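Local coordinates for protein esterase (Rhizomucor miehei, PDB 4WY5) that probably hydrolyses carboxylic esters as a fungal carboxylesterase of the alpha/beta-hydrolase fold, at residues 41-55 against 96-108. Sequence-based numbering, arbitrary orientation.
Sequences QLAANIKLPEVIEED and KYTHIKPVRDLTV. With SO4 (sulfate ion), chain D.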
loop_
_atom_site.group_PDB
_atom_site.type_symbol
_atom_site.label_atom_id
_atom_site.label_comp_id
_atom_site.label_asym_id
_atom_site.label_seq_id
_atom_site.Cartn_x
_atom_site.Cartn_y
_atom_site.Cartn_z
ATOM N N GLN A 41 -3.333 -23.969 14.108
ATOM C CA GLN A 41 -3.719 -23.426 12.794
ATOM C C GLN A 41 -4.709 -24.384 12.093
ATOM O O GLN A 41 -5.563 -23.944 11.315
ATOM C CB GLN A 41 -2.483 -23.161 11.939
ATOM C CG GLN A 41 -2.688 -22.729 10.492
ATOM C CD GLN A 41 -3.274 -21.333 10.363
ATOM O OE1 GLN A 41 -4.266 -21.118 9.646
ATOM N NE2 GLN A 41 -2.686 -20.375 11.091
ATOM N N LEU A 42 -4.592 -25.688 12.347
ATOM C CA LEU A 42 -5.569 -26.625 11.790
ATOM C C LEU A 42 -6.924 -26.389 12.481
ATOM O O LEU A 42 -7.978 -26.449 11.845
ATOM C CB LEU A 42 -5.130 -28.082 11.995
ATOM C CG LEU A 42 -5.969 -29.237 11.411
ATOM C CD1 LEU A 42 -6.130 -29.153 9.892
ATOM C CD2 LEU A 42 -5.412 -30.606 11.830
ATOM N N ALA A 43 -6.887 -26.119 13.785
ATOM C CA ALA A 43 -8.102 -25.832 14.541
ATOM C C ALA A 43 -8.804 -24.557 14.074
ATOM O O ALA A 43 -9.978 -24.355 14.377
ATOM C CB ALA A 43 -7.793 -25.741 16.017
ATOM N N ALA A 44 -8.083 -23.700 13.351
ATOM C CA ALA A 44 -8.638 -22.436 12.854
ATOM C C ALA A 44 -9.909 -22.596 12.014
ATOM O O ALA A 44 -10.819 -21.762 12.104
ATOM C CB ALA A 44 -7.589 -21.689 12.051
ATOM N N ASN A 45 -9.941 -23.635 11.177
ATOM C CA ASN A 45 -11.117 -23.982 10.372
ATOM C C ASN A 45 -11.385 -22.984 9.231
ATOM O O ASN A 45 -12.519 -22.879 8.754
ATOM C CB ASN A 45 -12.375 -24.124 11.255
ATOM C CG ASN A 45 -12.428 -25.457 12.025
ATOM O OD1 ASN A 45 -12.073 -26.515 11.498
ATOM N ND2 ASN A 45 -12.885 -25.402 13.276
ATOM N N ILE A 46 -10.363 -22.221 8.833
ATOM C CA ILE A 46 -10.550 -21.112 7.883
ATOM C C ILE A 46 -10.727 -21.595 6.441
ATOM O O ILE A 46 -10.366 -22.725 6.112
ATOM C CB ILE A 46 -9.356 -20.141 7.908
ATOM C CG1 ILE A 46 -8.119 -20.838 8.489
ATOM C CG2 ILE A 46 -9.713 -18.890 8.700
ATOM C CD1 ILE A 46 -6.800 -20.162 8.144
ATOM N N LYS A 47 -11.270 -20.740 5.577
ATOM C CA LYS A 47 -11.494 -21.138 4.186
ATOM C C LYS A 47 -10.173 -21.169 3.427
ATOM O O LYS A 47 -9.384 -20.229 3.517
ATOM C CB LYS A 47 -12.486 -20.199 3.475
ATOM C CG LYS A 47 -12.995 -20.742 2.115
ATOM C CD LYS A 47 -14.310 -20.070 1.661
ATOM C CE LYS A 47 -14.093 -18.634 1.162
ATOM N NZ LYS A 47 -15.348 -17.818 1.091
ATOM N N LEU A 48 -9.923 -22.248 2.689
ATOM C CA LEU A 48 -8.701 -22.347 1.892
ATOM C C LEU A 48 -9.086 -22.722 0.454
ATOM O O LEU A 48 -9.974 -23.555 0.242
ATOM C CB LEU A 48 -7.733 -23.378 2.491
ATOM C CG LEU A 48 -7.212 -23.208 3.933
ATOM C CD1 LEU A 48 -6.549 -24.510 4.437
ATOM C CD2 LEU A 48 -6.238 -22.039 4.050
ATOM N N PRO A 49 -8.413 -22.115 -0.543
ATOM C CA PRO A 49 -8.679 -22.456 -1.952
ATOM C C PRO A 49 -8.012 -23.762 -2.380
ATOM O O PRO A 49 -6.917 -24.089 -1.901
ATOM C CB PRO A 49 -8.089 -21.262 -2.716
ATOM C CG PRO A 49 -6.988 -20.758 -1.820
ATOM C CD PRO A 49 -7.466 -20.998 -0.403
ATOM N N GLU A 50 -8.644 -24.491 -3.295
ATOM C CA GLU A 50 -8.105 -25.789 -3.697
ATOM C C GLU A 50 -6.775 -25.581 -4.428
ATOM O O GLU A 50 -6.556 -24.557 -5.076
ATOM C CB GLU A 50 -9.113 -26.594 -4.548
ATOM C CG GLU A 50 -9.460 -26.016 -5.935
ATOM C CD GLU A 50 -10.078 -27.049 -6.929
ATOM O OE1 GLU A 50 -9.827 -28.273 -6.810
ATOM O OE2 GLU A 50 -10.807 -26.622 -7.855
ATOM N N VAL A 51 -5.866 -26.535 -4.268
ATOM C CA VAL A 51 -4.512 -26.415 -4.809
ATOM C C VAL A 51 -3.945 -27.813 -5.146
ATOM O O VAL A 51 -4.441 -28.827 -4.632
ATOM C CB VAL A 51 -3.547 -25.708 -3.787
ATOM C CG1 VAL A 51 -2.193 -25.647 -4.326
ATOM C CG2 VAL A 51 -3.976 -24.271 -3.450
ATOM N N ILE A 52 -2.926 -27.869 -6.010
ATOM C CA ILE A 52 -2.167 -29.095 -6.241
ATOM C C ILE A 52 -0.784 -29.005 -5.587
ATOM O O ILE A 52 0.058 -28.221 -6.015
ATOM C CB ILE A 52 -1.997 -29.390 -7.745
ATOM C CG1 ILE A 52 -3.356 -29.508 -8.419
ATOM C CG2 ILE A 52 -1.227 -30.690 -7.951
ATOM C CD1 ILE A 52 -3.273 -29.259 -9.866
ATOM N N GLU A 53 -0.558 -29.816 -4.557
ATOM C CA GLU A 53 0.648 -29.743 -3.717
ATOM C C GLU A 53 1.546 -30.986 -3.884
ATOM O O GLU A 53 1.055 -32.088 -4.106
ATOM C CB GLU A 53 0.240 -29.570 -2.238
ATOM C CG GLU A 53 1.378 -29.730 -1.229
ATOM C CD GLU A 53 0.941 -29.542 0.224
ATOM O OE1 GLU A 53 1.404 -30.327 1.089
ATOM O OE2 GLU A 53 0.145 -28.613 0.509
ATOM N N GLU A 54 2.863 -30.802 -3.803
ATOM C CA GLU A 54 3.812 -31.904 -3.991
ATOM C C GLU A 54 5.119 -31.675 -3.225
ATOM O O GLU A 54 5.673 -30.588 -3.300
ATOM C CB GLU A 54 4.098 -32.077 -5.486
ATOM C CG GLU A 54 5.225 -33.022 -5.815
ATOM C CD GLU A 54 5.478 -33.123 -7.308
ATOM O OE1 GLU A 54 5.026 -32.236 -8.073
ATOM O OE2 GLU A 54 6.150 -34.091 -7.716
ATOM N N ASP A 55 5.605 -32.686 -2.499
ATOM C CA ASP A 55 6.869 -32.574 -1.748
ATOM C C ASP A 55 8.031 -33.332 -2.428
ATOM O O ASP A 55 7.843 -34.433 -2.938
ATOM C CB ASP A 55 6.695 -33.075 -0.302
ATOM C CG ASP A 55 5.913 -32.088 0.583
ATOM O OD1 ASP A 55 5.652 -30.955 0.132
ATOM O OD2 ASP A 55 5.573 -32.432 1.739
ATOM N N LYS A 96 5.183 -25.499 6.610
ATOM C CA LYS A 96 4.156 -25.298 5.600
ATOM C C LYS A 96 2.755 -25.326 6.207
ATOM O O LYS A 96 1.806 -24.821 5.600
ATOM C CB LYS A 96 4.276 -26.368 4.503
ATOM C CG LYS A 96 3.864 -27.766 4.952
ATOM C CD LYS A 96 3.863 -28.763 3.799
ATOM C CE LYS A 96 3.620 -30.188 4.299
ATOM N NZ LYS A 96 3.309 -31.152 3.194
ATOM N N TYR A 97 2.625 -25.832 7.432
ATOM C CA TYR A 97 1.310 -25.873 8.067
ATOM C C TYR A 97 0.970 -24.558 8.730
ATOM O O TYR A 97 -0.186 -24.157 8.716
ATOM C CB TYR A 97 1.231 -27.009 9.095
ATOM C CG TYR A 97 1.496 -28.370 8.504
ATOM C CD1 TYR A 97 0.525 -29.011 7.725
ATOM C CD2 TYR A 97 2.718 -29.007 8.692
ATOM C CE1 TYR A 97 0.760 -30.258 7.164
ATOM C CE2 TYR A 97 2.968 -30.251 8.128
ATOM C CZ TYR A 97 1.984 -30.871 7.368
ATOM O OH TYR A 97 2.218 -32.105 6.809
ATOM N N THR A 98 1.971 -23.874 9.288
ATOM C CA THR A 98 1.734 -22.598 9.967
ATOM C C THR A 98 1.426 -21.470 8.968
ATOM O O THR A 98 0.680 -20.545 9.287
ATOM C CB THR A 98 2.936 -22.187 10.870
ATOM O OG1 THR A 98 4.117 -22.023 10.076
ATOM C CG2 THR A 98 3.210 -23.248 11.944
ATOM N N HIS A 99 1.979 -21.555 7.756
ATOM C CA HIS A 99 1.833 -20.472 6.784
ATOM C C HIS A 99 0.899 -20.836 5.623
ATOM O O HIS A 99 0.961 -20.230 4.544
ATOM C CB HIS A 99 3.208 -20.058 6.246
ATOM C CG HIS A 99 3.997 -19.221 7.205
ATOM N ND1 HIS A 99 4.503 -19.721 8.386
ATOM C CD2 HIS A 99 4.350 -17.909 7.166
ATOM C CE1 HIS A 99 5.138 -18.755 9.034
ATOM N NE2 HIS A 99 5.061 -17.647 8.313
ATOM N N ILE A 100 0.002 -21.789 5.864
ATOM C CA ILE A 100 -0.774 -22.368 4.785
ATOM C C ILE A 100 -1.747 -21.365 4.140
ATOM O O ILE A 100 -2.056 -21.471 2.948
ATOM C CB ILE A 100 -1.535 -23.644 5.283
ATOM C CG1 ILE A 100 -2.106 -24.425 4.088
ATOM C CG2 ILE A 100 -2.647 -23.300 6.279
ATOM C CD1 ILE A 100 -2.884 -25.671 4.471
ATOM N N LYS A 101 -2.221 -20.384 4.901
ATOM C CA LYS A 101 -3.211 -19.443 4.358
ATOM C C LYS A 101 -2.582 -18.404 3.387
ATOM O O LYS A 101 -3.044 -18.289 2.242
ATOM C CB LYS A 101 -3.985 -18.764 5.508
ATOM C CG LYS A 101 -4.947 -17.662 5.083
ATOM C CD LYS A 101 -6.115 -18.218 4.285
ATOM C CE LYS A 101 -7.188 -17.144 3.993
ATOM N NZ LYS A 101 -8.220 -17.654 3.032
ATOM N N PRO A 102 -1.523 -17.666 3.800
ATOM C CA PRO A 102 -0.953 -16.747 2.790
ATOM C C PRO A 102 -0.302 -17.432 1.569
ATOM O O PRO A 102 -0.354 -16.855 0.475
ATOM C CB PRO A 102 0.111 -15.963 3.568
ATOM C CG PRO A 102 0.436 -16.825 4.759
ATOM C CD PRO A 102 -0.859 -17.528 5.105
ATOM N N VAL A 103 0.266 -18.626 1.734
ATOM C CA VAL A 103 0.887 -19.333 0.611
ATOM C C VAL A 103 -0.150 -19.762 -0.437
ATOM O O VAL A 103 0.029 -19.552 -1.648
ATOM C CB VAL A 103 1.662 -20.579 1.087
ATOM C CG1 VAL A 103 2.015 -21.483 -0.085
ATOM C CG2 VAL A 103 2.906 -20.162 1.842
ATOM N N ARG A 104 -1.242 -20.347 0.028
ATOM C CA ARG A 104 -2.281 -20.795 -0.884
ATOM C C ARG A 104 -3.027 -19.622 -1.539
ATOM O O ARG A 104 -3.362 -19.698 -2.726
ATOM C CB ARG A 104 -3.239 -21.753 -0.154
ATOM C CG ARG A 104 -2.594 -23.142 0.022
ATOM C CD ARG A 104 -3.516 -24.265 0.522
ATOM N NE ARG A 104 -2.721 -25.475 0.761
ATOM C CZ ARG A 104 -3.210 -26.678 1.049
ATOM N NH1 ARG A 104 -4.518 -26.873 1.132
ATOM N NH2 ARG A 104 -2.379 -27.693 1.255
ATOM N N ASP A 105 -3.218 -18.527 -0.797
ATOM C CA ASP A 105 -3.801 -17.283 -1.349
ATOM C C ASP A 105 -2.950 -16.642 -2.477
ATOM O O ASP A 105 -3.459 -16.307 -3.547
ATOM C CB ASP A 105 -4.029 -16.235 -0.232
ATOM C CG ASP A 105 -5.273 -16.530 0.610
ATOM O OD1 ASP A 105 -6.031 -17.467 0.257
ATOM O OD2 ASP A 105 -5.521 -15.810 1.602
ATOM N N LEU A 106 -1.668 -16.425 -2.212
ATOM C CA LEU A 106 -0.762 -15.865 -3.224
ATOM C C LEU A 106 -0.689 -16.734 -4.489
ATOM O O LEU A 106 -0.667 -16.219 -5.612
ATOM C CB LEU A 106 0.641 -15.694 -2.633
ATOM C CG LEU A 106 0.721 -14.654 -1.499
ATOM C CD1 LEU A 106 2.073 -14.673 -0.796
ATOM C CD2 LEU A 106 0.402 -13.255 -2.030
ATOM N N THR A 107 -0.646 -18.051 -4.296
ATOM C CA THR A 107 -0.494 -18.991 -5.405
ATOM C C THR A 107 -1.662 -18.912 -6.401
ATOM O O THR A 107 -1.431 -18.723 -7.594
ATOM C CB THR A 107 -0.337 -20.445 -4.883
ATOM O OG1 THR A 107 0.892 -20.557 -4.150
ATOM C CG2 THR A 107 -0.337 -21.455 -6.041
ATOM N N VAL A 108 -2.906 -19.038 -5.934
ATOM C CA VAL A 108 -4.027 -19.021 -6.877
ATOM C C VAL A 108 -4.392 -17.603 -7.385
ATOM O O VAL A 108 -4.819 -17.473 -8.533
ATOM C CB VAL A 108 -5.298 -19.716 -6.286
ATOM C CG1 VAL A 108 -4.898 -20.958 -5.503
ATOM C CG2 VAL A 108 -6.108 -18.782 -5.401
HETATM S S SO4 D . -4.158 -31.066 2.384
HETATM O O1 SO4 D . -4.310 -32.444 2.864
HETATM O O2 SO4 D . -3.633 -31.069 1.019
HETATM O O3 SO4 D . -5.459 -30.386 2.390
HETATM O O4 SO4 D . -3.211 -30.362 3.251
HETATM O O HOH W 1 -0.366 -19.453 12.220
HETATM O O HOH W 2 -6.881 -26.378 0.319
#
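Q41, on helix 35-42, lays its CG 3.4 Å from Y97 O, and a water joins its NE2 to T98 O. After the turn at N45 the chain runs on along the outer side of helix 100-110, an instructive case of a linker held by apolar contacts between polar fastenings. I46 CD1 rests on K101 CB; the K101 chain, bent at chi2 (67°), then carries K101 NZ to K47 O, 2.9 Å away. K101 NZ also makes a longer salt bridge, 3.5 Å, to D105 OD1, while D105 OD2 is hydrogen-bonded to Y304 OH. L48 straddles the helix surface, CD1 against I100 CD1 and CD2 against K101 CD. P49 sets its ring beside R104 O and V108 CG2, while V51 CG2 lies 3.9 Å from R104 CG. In strand 52-60 the E53 carboxylate is shared: OE2 takes R104 NH2 at 2.8 Å, the two flat groups turned 72° apart, and OE1 takes K96 NZ at 3.0 Å. K96 NZ also meets D55 OD2 on its syn side; D55 OD1 is hydrogen-bonded to T68 OG1. I100 CD1 covers one guanidinium face of R104, and a sulfate, probably from the crystallisation liquor, takes a long, weak bond from R104 NH2. This salt-bridge network fastens an edge strand of the alpha/beta-hydrolase sheet to helix 100-110 and its lead-in, and its balanced charges would probably favour the ionised forms.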